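Local atomic coordinates of hypothetical protein (Ruminococcus gnavus, PDB entry 4QAN), a protein that is of unknown function but adopts a cystatin-like fold as a divergent member of the NTF2-like superfamily and can bind a magnesium ion. Residues F61-E66 against E287-L293; P110-E116 against Y147-G151; N209-A213 against D251-L257; L305-I311 against Y325-Y331. One frame throughout, in Å; residues are numbered along the deposited sequence. Where two conformers were deposited one is given.

How the contacts relate
From the N terminus, helix 61-67 opens contact 1, whose partner, helix 287-296, comes more than 220 residues later, so the long loop it closes encompasses contacts 2 and 3. Within that loop, contact 2 closes first, joining the lead-in to strand 116-122 to the end of strand 140-150 in the first sheet. Contact 3 follows in series, where the segment ahead of helix 221-234 meets the start of helix 254-275. Contact 4 lies beyond contact 1 in the sequence, as a hairpin in the second sheet. Contacts 2 and 4 lie about 54 Å apart between centres, on opposite sides of the chain's centre; contact 1 bridges the two halves of the sequence.

Contact 1: F61-E66 against E287-L293; sequences FVKTAE and EEQLNKL
This is a helix-helix packing contact that joins helix 61-67 to helix 287-296, the helix that precedes the second sheet of this cystatin-like protein. Both segments are regular alpha-helix, and their axes approach to 9.7 Å with N-to-C directions 120° apart, an oblique crossing. The closest CA pair is V62 and L290, at 6.0 Å, and these two residues form the heart of the interface. L290, in an m,t rotamer, points its CA-to-CB bond toward the other helix: its CD2 lies 4.1 Å from A65 CB, its CB is 4.1 Å from V62 CG2, and its CD1 is 3.7 Å from E66 CG. V62, with chi1 t, also brings CG2 to 3.6 Å from N291 OD1. At one end of the apolar patch, the t rotamer of F61 swings the ring forward until CZ is 4.3 Å from L293 CD2, which sits at the ring edge; F61 also touches D82 and L297. At the other end the contact turns polar, with K63, E66 and E287 forming a salt-bridge network. The lysine starts away from helix 287-296 but curls back through an m,m,t,t side chain. Its NZ lies 3.5 Å from E66 OE1 within its own helix and 3.5 Å from E287 OE2 across the gap, both weak as hydrogen bonds.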
# COMPACT_ATOMS: atom_id res chain seq x y z
N PHE A 61 -9.39 11.81 5.50
CA PHE A 61 -8.03 12.33 5.54
C PHE A 61 -7.80 13.19 6.77
O PHE A 61 -6.89 12.92 7.56
CB PHE A 61 -7.77 13.15 4.26
CG PHE A 61 -6.39 13.72 4.18
CD1 PHE A 61 -6.09 14.94 4.78
CD2 PHE A 61 -5.40 13.07 3.48
CE1 PHE A 61 -4.82 15.48 4.70
CE2 PHE A 61 -4.12 13.61 3.39
CZ PHE A 61 -3.83 14.82 4.01
N VAL A 62 -8.63 14.22 6.94
CA VAL A 62 -8.48 15.18 8.03
C VAL A 62 -8.53 14.51 9.39
O VAL A 62 -7.63 14.68 10.22
CB VAL A 62 -9.56 16.30 7.97
CG1 VAL A 62 -9.64 17.06 9.29
CG2 VAL A 62 -9.25 17.27 6.84
N LYS A 63 -9.59 13.73 9.63
CA LYS A 63 -9.76 13.08 10.93
C LYS A 63 -8.63 12.10 11.25
O LYS A 63 -8.11 12.08 12.36
CB LYS A 63 -11.11 12.37 11.01
CG LYS A 63 -12.32 13.30 10.94
CD LYS A 63 -12.45 14.18 12.18
CE LYS A 63 -13.18 15.49 11.86
NZ LYS A 63 -12.89 16.55 12.87
N THR A 64 -8.27 11.29 10.26
CA THR A 64 -7.20 10.32 10.42
C THR A 64 -5.88 11.01 10.75
O THR A 64 -5.12 10.55 11.61
CB THR A 64 -7.06 9.44 9.17
OG1 THR A 64 -8.28 8.72 8.96
CG2 THR A 64 -5.94 8.46 9.32
N ALA A 65 -5.61 12.14 10.11
CA ALA A 65 -4.38 12.88 10.38
C ALA A 65 -4.35 13.43 11.81
O ALA A 65 -3.29 13.46 12.45
CB ALA A 65 -4.20 14.01 9.37
N GLU A 66 -5.50 13.86 12.30
CA GLU A 66 -5.61 14.35 13.67
C GLU A 66 -5.34 13.23 14.70
O GLU A 66 -4.70 13.47 15.72
CB GLU A 66 -6.98 15.02 13.88
CG GLU A 66 -7.10 16.32 13.09
CD GLU A 66 -8.47 16.98 13.19
OE1 GLU A 66 -9.48 16.27 13.32
OE2 GLU A 66 -8.52 18.23 13.11
N GLU A 287 -7.69 22.03 11.35
CA GLU A 287 -8.55 21.35 10.38
C GLU A 287 -8.50 22.07 9.05
O GLU A 287 -8.57 21.45 7.99
CB GLU A 287 -9.98 21.32 10.90
CG GLU A 287 -11.00 20.67 9.97
CD GLU A 287 -12.14 20.02 10.74
OE1 GLU A 287 -12.59 20.59 11.76
OE2 GLU A 287 -12.60 18.93 10.33
N GLU A 288 -8.34 23.39 9.11
CA GLU A 288 -8.27 24.21 7.92
C GLU A 288 -6.98 23.93 7.15
O GLU A 288 -7.00 23.73 5.94
CB GLU A 288 -8.35 25.69 8.29
CG GLU A 288 -8.55 26.62 7.11
CD GLU A 288 -7.64 27.83 7.19
OE1 GLU A 288 -6.43 27.65 6.90
OE2 GLU A 288 -8.12 28.93 7.55
N GLN A 289 -5.86 23.92 7.87
CA GLN A 289 -4.54 23.72 7.24
C GLN A 289 -4.40 22.32 6.66
O GLN A 289 -3.73 22.14 5.64
CB GLN A 289 -3.41 23.94 8.23
CG GLN A 289 -3.34 25.32 8.84
CD GLN A 289 -2.54 25.31 10.12
OE1 GLN A 289 -3.09 25.35 11.21
NE2 GLN A 289 -1.22 25.22 9.99
N LEU A 290 -5.01 21.35 7.34
CA LEU A 290 -5.08 19.99 6.82
C LEU A 290 -5.89 19.95 5.52
O LEU A 290 -5.50 19.27 4.57
CB LEU A 290 -5.68 19.04 7.86
CG LEU A 290 -4.77 18.74 9.06
CD1 LEU A 290 -5.53 17.92 10.09
CD2 LEU A 290 -3.50 18.00 8.64
N ASN A 291 -6.98 20.70 5.47
CA ASN A 291 -7.74 20.81 4.23
C ASN A 291 -6.92 21.44 3.10
O ASN A 291 -6.98 20.96 1.97
CB ASN A 291 -9.06 21.57 4.45
CG ASN A 291 -10.19 20.64 4.83
OD1 ASN A 291 -10.36 19.56 4.25
ND2 ASN A 291 -10.98 21.05 5.81
N LYS A 292 -6.13 22.46 3.39
CA LYS A 292 -5.25 23.02 2.36
C LYS A 292 -4.29 21.95 1.84
O LYS A 292 -4.09 21.83 0.62
CB LYS A 292 -4.46 24.24 2.87
CG LYS A 292 -5.19 25.57 2.70
CD LYS A 292 -6.40 25.67 3.63
CE LYS A 292 -7.24 26.92 3.41
NZ LYS A 292 -6.55 28.16 3.88
N LEU A 293 -3.72 21.16 2.75
CA LEU A 293 -2.76 20.13 2.35
C LEU A 293 -3.47 19.08 1.50
O LEU A 293 -2.94 18.63 0.49
CB LEU A 293 -2.09 19.50 3.57
CG LEU A 293 -1.25 18.25 3.33
CD1 LEU A 293 -0.12 18.55 2.37
CD2 LEU A 293 -0.71 17.68 4.64

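Contact 2: P110-E116 against Y147-G151; sequences PEIETLE and YVKCG
Y147 enters on the strand, its CA-to-CB bond directed away from the segment 110-116; its backbone pairs with L118 and E119 farther along strand 116-122. V148 directs its CA-to-CB bond toward segment 110-116, placing CB 4.2 Å from L115 CG, while its CA makes a short C-H...O contact of 3.1 Å with E116 O. K149 is the register point: it forms an antiparallel hydrogen-bonded pair with E116, CA atoms 5.0 Å apart, through E116 N to K149 O and K149 N to E116 O, each 2.9 Å. Both side chains leave on the same face of the sheet, K149 CB 4.3 Å from E116 CB; K149 is fully extended (all t), and its NZ stays 4.5 Å from E116 OE2, beyond a salt bridge. C150, chi1 m, fits into the bend of the incoming chain, with CB 3.7 Å from P110 O and 3.5 Å from E111 O, and SG 4.3 Å from L115 CB. G151, at positive phi (83°), leaves the strand beside T114. That bend has E111 at phi/psi 57/50, then a 3-10 turn at I112-E113, with E111 O accepting from T114 N (3.1 Å) and T114 OG1 (2.8 Å). K39 NZ binds E113 O and L115 O. Here a helix-to-strand connection, from helix 87-108, enters the antiparallel sheet of a cystatin-like fold at the first bridge between strands 116-122 and 140-150.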
# COMPACT_ATOMS: atom_id res chain seq x y z
N PRO A 110 3.45 -18.53 18.60
CA PRO A 110 4.04 -19.80 18.18
C PRO A 110 2.95 -20.88 18.06
O PRO A 110 2.02 -20.91 18.88
CB PRO A 110 5.02 -20.12 19.31
CG PRO A 110 4.42 -19.48 20.52
CD PRO A 110 3.70 -18.25 20.03
N GLU A 111 3.07 -21.74 17.04
CA GLU A 111 2.08 -22.78 16.78
C GLU A 111 0.70 -22.15 16.59
O GLU A 111 -0.27 -22.56 17.22
CB GLU A 111 2.02 -23.81 17.92
CG GLU A 111 3.35 -24.43 18.30
CD GLU A 111 3.21 -25.45 19.42
OE1 GLU A 111 2.72 -25.07 20.51
OE2 GLU A 111 3.58 -26.62 19.21
N ILE A 112 0.64 -21.12 15.74
CA ILE A 112 -0.64 -20.48 15.41
C ILE A 112 -1.55 -21.47 14.67
O ILE A 112 -2.76 -21.34 14.69
CB ILE A 112 -0.44 -19.13 14.64
CG1 ILE A 112 -1.79 -18.46 14.38
CG2 ILE A 112 0.32 -19.32 13.33
CD1 ILE A 112 -1.69 -16.96 14.23
N GLU A 113 -0.95 -22.48 14.05
CA GLU A 113 -1.67 -23.59 13.42
C GLU A 113 -2.64 -24.31 14.37
O GLU A 113 -3.71 -24.75 13.95
CB GLU A 113 -0.68 -24.62 12.85
CG GLU A 113 0.07 -24.15 11.61
CD GLU A 113 1.19 -23.15 11.89
OE1 GLU A 113 1.62 -23.03 13.07
OE2 GLU A 113 1.64 -22.48 10.93
N THR A 114 -2.26 -24.42 15.64
CA THR A 114 -3.04 -25.17 16.63
C THR A 114 -4.06 -24.30 17.39
O THR A 114 -4.45 -24.64 18.51
CB THR A 114 -2.11 -25.86 17.64
OG1 THR A 114 -1.33 -24.86 18.33
CG2 THR A 114 -1.17 -26.83 16.93
N LEU A 115 -4.52 -23.23 16.76
CA LEU A 115 -5.28 -22.17 17.42
C LEU A 115 -6.73 -22.56 17.78
O LEU A 115 -7.45 -23.12 16.96
CB LEU A 115 -5.27 -20.92 16.52
CG LEU A 115 -6.15 -19.70 16.80
CD1 LEU A 115 -5.49 -18.48 16.18
CD2 LEU A 115 -7.57 -19.86 16.28
N GLU A 116 -7.14 -22.25 19.01
CA GLU A 116 -8.51 -22.47 19.45
C GLU A 116 -9.10 -21.16 19.95
O GLU A 116 -8.49 -20.47 20.76
CB GLU A 116 -8.55 -23.49 20.60
CG GLU A 116 -8.29 -24.93 20.21
CD GLU A 116 -8.38 -25.88 21.40
OE1 GLU A 116 -9.45 -25.94 22.06
OE2 GLU A 116 -7.38 -26.56 21.69
N TYR A 147 -9.58 -13.92 22.71
CA TYR A 147 -8.80 -14.85 23.52
C TYR A 147 -8.68 -16.17 22.77
O TYR A 147 -9.68 -16.83 22.48
CB TYR A 147 -9.46 -15.05 24.90
CG TYR A 147 -9.54 -13.76 25.69
CD1 TYR A 147 -8.49 -13.37 26.52
CD2 TYR A 147 -10.64 -12.91 25.58
CE1 TYR A 147 -8.55 -12.18 27.23
CE2 TYR A 147 -10.71 -11.72 26.29
CZ TYR A 147 -9.66 -11.36 27.12
OH TYR A 147 -9.70 -10.17 27.82
N VAL A 148 -7.45 -16.55 22.46
CA VAL A 148 -7.19 -17.81 21.78
C VAL A 148 -6.23 -18.67 22.59
O VAL A 148 -5.65 -18.20 23.57
CB VAL A 148 -6.60 -17.58 20.37
CG1 VAL A 148 -7.56 -16.72 19.55
CG2 VAL A 148 -5.22 -16.94 20.44
N LYS A 149 -6.06 -19.92 22.17
CA LYS A 149 -5.20 -20.88 22.85
C LYS A 149 -4.33 -21.65 21.86
O LYS A 149 -4.84 -22.14 20.84
CB LYS A 149 -6.06 -21.86 23.64
CG LYS A 149 -5.30 -23.05 24.19
CD LYS A 149 -6.23 -23.99 24.93
CE LYS A 149 -5.49 -25.23 25.41
NZ LYS A 149 -6.41 -26.17 26.09
N CYS A 150 -3.03 -21.75 22.15
CA CYS A 150 -2.09 -22.52 21.32
C CYS A 150 -1.21 -23.42 22.19
O CYS A 150 -0.19 -22.98 22.70
CB CYS A 150 -1.23 -21.59 20.48
SG CYS A 150 -2.18 -20.47 19.44
N GLY A 151 -1.63 -24.68 22.33
CA GLY A 151 -0.93 -25.64 23.19
C GLY A 151 -1.36 -25.47 24.63
O GLY A 151 -2.54 -25.64 24.95

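Contact 3: N209-A213 against D251-L257; sequences NYFQA and DTSPELL
Two hydrogen bonds fasten the irregular segment 209-213 to the start of helix 254-275. Q212, with chi1 and chi2 both t, reaches across so that its OE1 accepts from S253 N at 3.1 Å, nearly linear at 174°; its NE2 is bound by S249 OG. Y210, chi1 p, places OH 2.8 Å from T252 OG1 in a hydrogen bond, although the position of this hydroxyl is less certain, and that threonine oxygen is also bonded to T12 OG1. S253 is the N-cap of the helix, its OG accepting from L256 N at 3.1 Å, while S253 O receives L257 N at 3.1 Å. Just ahead, D251 OD1 accepts from T252 N at 2.7 Å and is bonded to S14 OG as well. The register is set by Q212 and L257, whose CA atoms are 6.4 Å apart. L257, m,t, makes an apolar contact through CD1, 4.1 Å from Y210 CD2, and packs CD2 against the carbonyl oxygen F211 O at 3.3 Å. That carbonyl accepts from Q260 NE2, one turn farther along the helix, whose OE1 accepts from A213 N.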
# COMPACT_ATOMS: atom_id res chain seq x y z
N ASN A 209 -9.93 -8.74 -3.31
CA ASN A 209 -9.81 -7.30 -3.07
C ASN A 209 -8.39 -6.80 -3.09
O ASN A 209 -8.09 -5.81 -2.42
CB ASN A 209 -10.41 -6.99 -1.71
CG ASN A 209 -9.70 -7.72 -0.59
OD1 ASN A 209 -8.99 -8.71 -0.83
ND2 ASN A 209 -9.85 -7.22 0.63
N TYR A 210 -7.52 -7.49 -3.81
CA TYR A 210 -6.13 -7.06 -3.99
C TYR A 210 -5.68 -7.43 -5.40
O TYR A 210 -6.34 -8.20 -6.08
CB TYR A 210 -5.23 -7.73 -2.95
CG TYR A 210 -5.11 -9.24 -3.04
CD1 TYR A 210 -6.06 -10.08 -2.48
CD2 TYR A 210 -4.03 -9.83 -3.69
CE1 TYR A 210 -5.94 -11.47 -2.57
CE2 TYR A 210 -3.91 -11.20 -3.80
CZ TYR A 210 -4.87 -12.01 -3.24
OH TYR A 210 -4.73 -13.36 -3.33
N PHE A 211 -4.55 -6.89 -5.85
CA PHE A 211 -4.02 -7.22 -7.16
C PHE A 211 -2.51 -7.41 -7.10
O PHE A 211 -1.84 -6.85 -6.22
CB PHE A 211 -4.37 -6.10 -8.16
CG PHE A 211 -3.62 -4.83 -7.92
CD1 PHE A 211 -4.11 -3.87 -7.07
CD2 PHE A 211 -2.40 -4.61 -8.54
CE1 PHE A 211 -3.40 -2.70 -6.84
CE2 PHE A 211 -1.70 -3.45 -8.33
CZ PHE A 211 -2.20 -2.49 -7.46
N GLN A 212 -2.01 -8.22 -8.03
CA GLN A 212 -0.58 -8.43 -8.24
C GLN A 212 -0.32 -8.06 -9.72
O GLN A 212 -0.84 -8.71 -10.62
CB GLN A 212 -0.17 -9.89 -7.91
CG GLN A 212 1.33 -10.11 -7.63
CD GLN A 212 1.68 -11.50 -7.09
OE1 GLN A 212 1.24 -11.91 -6.02
NE2 GLN A 212 2.51 -12.24 -7.84
N ALA A 213 0.46 -7.01 -9.96
CA ALA A 213 0.74 -6.59 -11.33
C ALA A 213 1.70 -7.60 -11.96
O ALA A 213 2.44 -8.27 -11.24
CB ALA A 213 1.32 -5.20 -11.34
N ASP A 251 1.23 -18.49 -8.03
CA ASP A 251 0.28 -18.17 -6.98
C ASP A 251 0.55 -16.79 -6.39
O ASP A 251 1.56 -16.13 -6.72
CB ASP A 251 0.33 -19.25 -5.90
CG ASP A 251 -0.94 -19.34 -5.09
OD1 ASP A 251 -1.87 -18.53 -5.30
OD2 ASP A 251 -1.01 -20.21 -4.22
N THR A 252 -0.39 -16.33 -5.56
CA THR A 252 -0.27 -15.08 -4.83
C THR A 252 0.96 -15.14 -3.93
O THR A 252 1.10 -16.09 -3.15
CB THR A 252 -1.53 -14.85 -3.98
OG1 THR A 252 -2.63 -14.50 -4.84
CG2 THR A 252 -1.31 -13.77 -2.92
N SER A 253 1.85 -14.16 -4.04
CA SER A 253 3.12 -14.18 -3.34
C SER A 253 3.20 -13.03 -2.32
O SER A 253 3.11 -11.87 -2.71
CB SER A 253 4.27 -14.05 -4.35
OG SER A 253 5.48 -13.67 -3.73
N PRO A 254 3.41 -13.35 -1.03
CA PRO A 254 3.58 -12.26 -0.06
C PRO A 254 4.77 -11.38 -0.37
O PRO A 254 4.69 -10.17 -0.25
CB PRO A 254 3.78 -12.98 1.29
CG PRO A 254 4.01 -14.41 0.97
CD PRO A 254 3.43 -14.67 -0.38
N GLU A 255 5.86 -12.00 -0.81
CA GLU A 255 7.07 -11.25 -1.10
C GLU A 255 6.85 -10.25 -2.25
O GLU A 255 7.29 -9.09 -2.17
CB GLU A 255 8.23 -12.19 -1.45
CG GLU A 255 8.65 -13.12 -0.32
CD GLU A 255 7.74 -14.34 -0.13
OE1 GLU A 255 6.84 -14.60 -0.97
OE2 GLU A 255 7.93 -15.05 0.89
N LEU A 256 6.16 -10.68 -3.30
CA LEU A 256 6.00 -9.82 -4.48
C LEU A 256 5.05 -8.69 -4.16
O LEU A 256 5.25 -7.57 -4.63
CB LEU A 256 5.49 -10.59 -5.70
CG LEU A 256 6.49 -11.56 -6.34
CD1 LEU A 256 5.84 -12.37 -7.45
CD2 LEU A 256 7.71 -10.80 -6.86
N LEU A 257 4.03 -9.00 -3.37
CA LEU A 257 3.06 -7.99 -2.96
C LEU A 257 3.64 -6.93 -2.05
O LEU A 257 3.25 -5.77 -2.13
CB LEU A 257 1.86 -8.64 -2.28
CG LEU A 257 0.91 -9.37 -3.21
CD1 LEU A 257 -0.19 -10.06 -2.41
CD2 LEU A 257 0.31 -8.41 -4.23

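Contact 4: L305-I311 against Y325-Y331; sequences LDLIKVI and YAGLYSY
L307 lays its CD1 over one face of the Y329 ring, 3.7 Å from the centroid and 27° off the normal, a CH-pi contact in which CD1 is 3.3 Å from Y329 CE2. Next to it L305 CD1 touches Y329 CD2 at 3.9 Å and Y331 CB at 3.7 Å, so this face carries L305, L307, V310, Y329 and Y331; beyond it, helix 221-234 and an edge-to-face F274 cover Y329, whose OH bonds to T338 and Y340. The strands run antiparallel, 144° between directions and 4.3 Å apart at closest approach. D306 and S330 form a hydrogen-bonded pair (D306 N to S330 O 2.8 Å, S330 N to D306 O 2.7 Å), as do I311 and A326 (I311 N to A326 O and A326 N to I311 O, both 2.8 Å). Between them lies a classic beta bulge in this hairpin of the second sheet: I308, helical at phi/psi -83/-41, and K309 both face L328, whose O accepts from I308 N at 2.6 Å and, weakly, from K309 N at 3.3 Å, while L328 N gives to K309 O at 2.9 Å. The register therefore shifts by one residue, pairing V310 with G327. On the opposite face, helix 371-378 packs against L328, and K309 NZ bonds to S378 O.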
# COMPACT_ATOMS: atom_id res chain seq x y z
N LEU A 305 2.54 16.47 -16.47
CA LEU A 305 3.88 16.05 -16.16
C LEU A 305 4.48 15.52 -17.45
O LEU A 305 4.06 14.47 -17.94
CB LEU A 305 3.90 14.98 -15.09
CG LEU A 305 5.30 14.45 -14.80
CD1 LEU A 305 6.08 15.50 -14.06
CD2 LEU A 305 5.22 13.17 -14.01
N ASP A 306 5.44 16.26 -17.99
CA ASP A 306 6.11 15.92 -19.23
C ASP A 306 7.57 15.63 -19.03
O ASP A 306 8.28 16.32 -18.30
CB ASP A 306 6.02 17.07 -20.23
CG ASP A 306 4.70 17.09 -20.97
OD1 ASP A 306 4.35 16.06 -21.57
OD2 ASP A 306 4.03 18.15 -20.95
N LEU A 307 8.01 14.59 -19.72
CA LEU A 307 9.40 14.26 -19.79
C LEU A 307 10.03 15.08 -20.94
O LEU A 307 9.57 15.04 -22.07
CB LEU A 307 9.48 12.75 -20.04
CG LEU A 307 10.64 11.91 -19.54
CD1 LEU A 307 10.91 12.09 -18.06
CD2 LEU A 307 10.29 10.47 -19.86
N ILE A 308 11.05 15.88 -20.65
CA ILE A 308 11.79 16.58 -21.70
C ILE A 308 12.84 15.65 -22.32
O ILE A 308 13.04 15.64 -23.53
CB ILE A 308 12.46 17.85 -21.15
CG1 ILE A 308 11.40 18.86 -20.70
CG2 ILE A 308 13.35 18.50 -22.21
CD1 ILE A 308 11.94 19.92 -19.77
N LYS A 309 13.51 14.88 -21.48
CA LYS A 309 14.60 14.02 -21.90
C LYS A 309 14.88 12.93 -20.86
O LYS A 309 14.78 13.17 -19.66
CB LYS A 309 15.85 14.87 -22.11
CG LYS A 309 16.82 14.29 -23.13
CD LYS A 309 17.71 15.39 -23.68
CE LYS A 309 18.78 14.85 -24.61
NZ LYS A 309 19.65 15.98 -25.04
N VAL A 310 15.21 11.74 -21.34
CA VAL A 310 15.74 10.66 -20.51
C VAL A 310 17.23 10.48 -20.84
O VAL A 310 17.57 10.10 -21.96
CB VAL A 310 14.99 9.36 -20.79
CG1 VAL A 310 15.54 8.23 -19.91
CG2 VAL A 310 13.50 9.58 -20.56
N ILE A 311 18.10 10.77 -19.89
CA ILE A 311 19.52 10.95 -20.19
C ILE A 311 20.38 9.92 -19.47
O ILE A 311 20.30 9.82 -18.25
CB ILE A 311 20.02 12.34 -19.78
CG1 ILE A 311 19.10 13.42 -20.34
CG2 ILE A 311 21.44 12.55 -20.27
CD1 ILE A 311 19.34 14.78 -19.74
N TYR A 325 19.75 6.23 -15.22
CA TYR A 325 19.29 7.23 -16.14
C TYR A 325 18.69 8.38 -15.34
O TYR A 325 18.11 8.15 -14.28
CB TYR A 325 18.24 6.62 -17.10
CG TYR A 325 18.86 5.86 -18.26
CD1 TYR A 325 19.28 4.54 -18.13
CD2 TYR A 325 19.04 6.49 -19.50
CE1 TYR A 325 19.86 3.86 -19.19
CE2 TYR A 325 19.62 5.82 -20.56
CZ TYR A 325 20.03 4.51 -20.40
OH TYR A 325 20.60 3.86 -21.48
N ALA A 326 18.81 9.60 -15.87
CA ALA A 326 18.16 10.78 -15.30
C ALA A 326 16.96 11.16 -16.13
O ALA A 326 17.01 11.15 -17.35
CB ALA A 326 19.14 11.94 -15.24
N GLY A 327 15.86 11.49 -15.46
CA GLY A 327 14.67 12.03 -16.11
C GLY A 327 14.68 13.54 -15.94
O GLY A 327 14.91 14.04 -14.84
N LEU A 328 14.49 14.27 -17.04
CA LEU A 328 14.34 15.72 -17.00
C LEU A 328 12.90 16.05 -17.39
O LEU A 328 12.41 15.56 -18.40
CB LEU A 328 15.32 16.40 -17.96
CG LEU A 328 15.24 17.91 -18.10
CD1 LEU A 328 15.61 18.58 -16.79
CD2 LEU A 328 16.13 18.41 -19.23
N TYR A 329 12.22 16.85 -16.56
CA TYR A 329 10.78 17.03 -16.66
C TYR A 329 10.36 18.49 -16.76
O TYR A 329 11.09 19.38 -16.36
CB TYR A 329 10.06 16.46 -15.43
CG TYR A 329 10.37 15.02 -15.07
CD1 TYR A 329 11.55 14.69 -14.42
CD2 TYR A 329 9.47 14.00 -15.35
CE1 TYR A 329 11.83 13.40 -14.09
CE2 TYR A 329 9.73 12.69 -15.00
CZ TYR A 329 10.93 12.40 -14.37
OH TYR A 329 11.24 11.11 -14.00
N SER A 330 9.15 18.69 -17.27
CA SER A 330 8.36 19.88 -17.01
C SER A 330 7.09 19.40 -16.34
O SER A 330 6.29 18.68 -16.94
CB SER A 330 8.03 20.64 -18.30
OG SER A 330 7.03 21.64 -18.07
N TYR A 331 6.91 19.78 -15.08
CA TYR A 331 5.66 19.55 -14.37
C TYR A 331 4.93 20.88 -14.34
O TYR A 331 5.26 21.74 -13.53
CB TYR A 331 5.88 19.06 -12.93
CG TYR A 331 4.57 18.96 -12.16
CD1 TYR A 331 3.64 17.96 -12.47
CD2 TYR A 331 4.24 19.87 -11.16
CE1 TYR A 331 2.45 17.86 -11.78
CE2 TYR A 331 3.04 19.77 -10.47
CZ TYR A 331 2.15 18.77 -10.79
OH TYR A 331 0.93 18.65 -10.14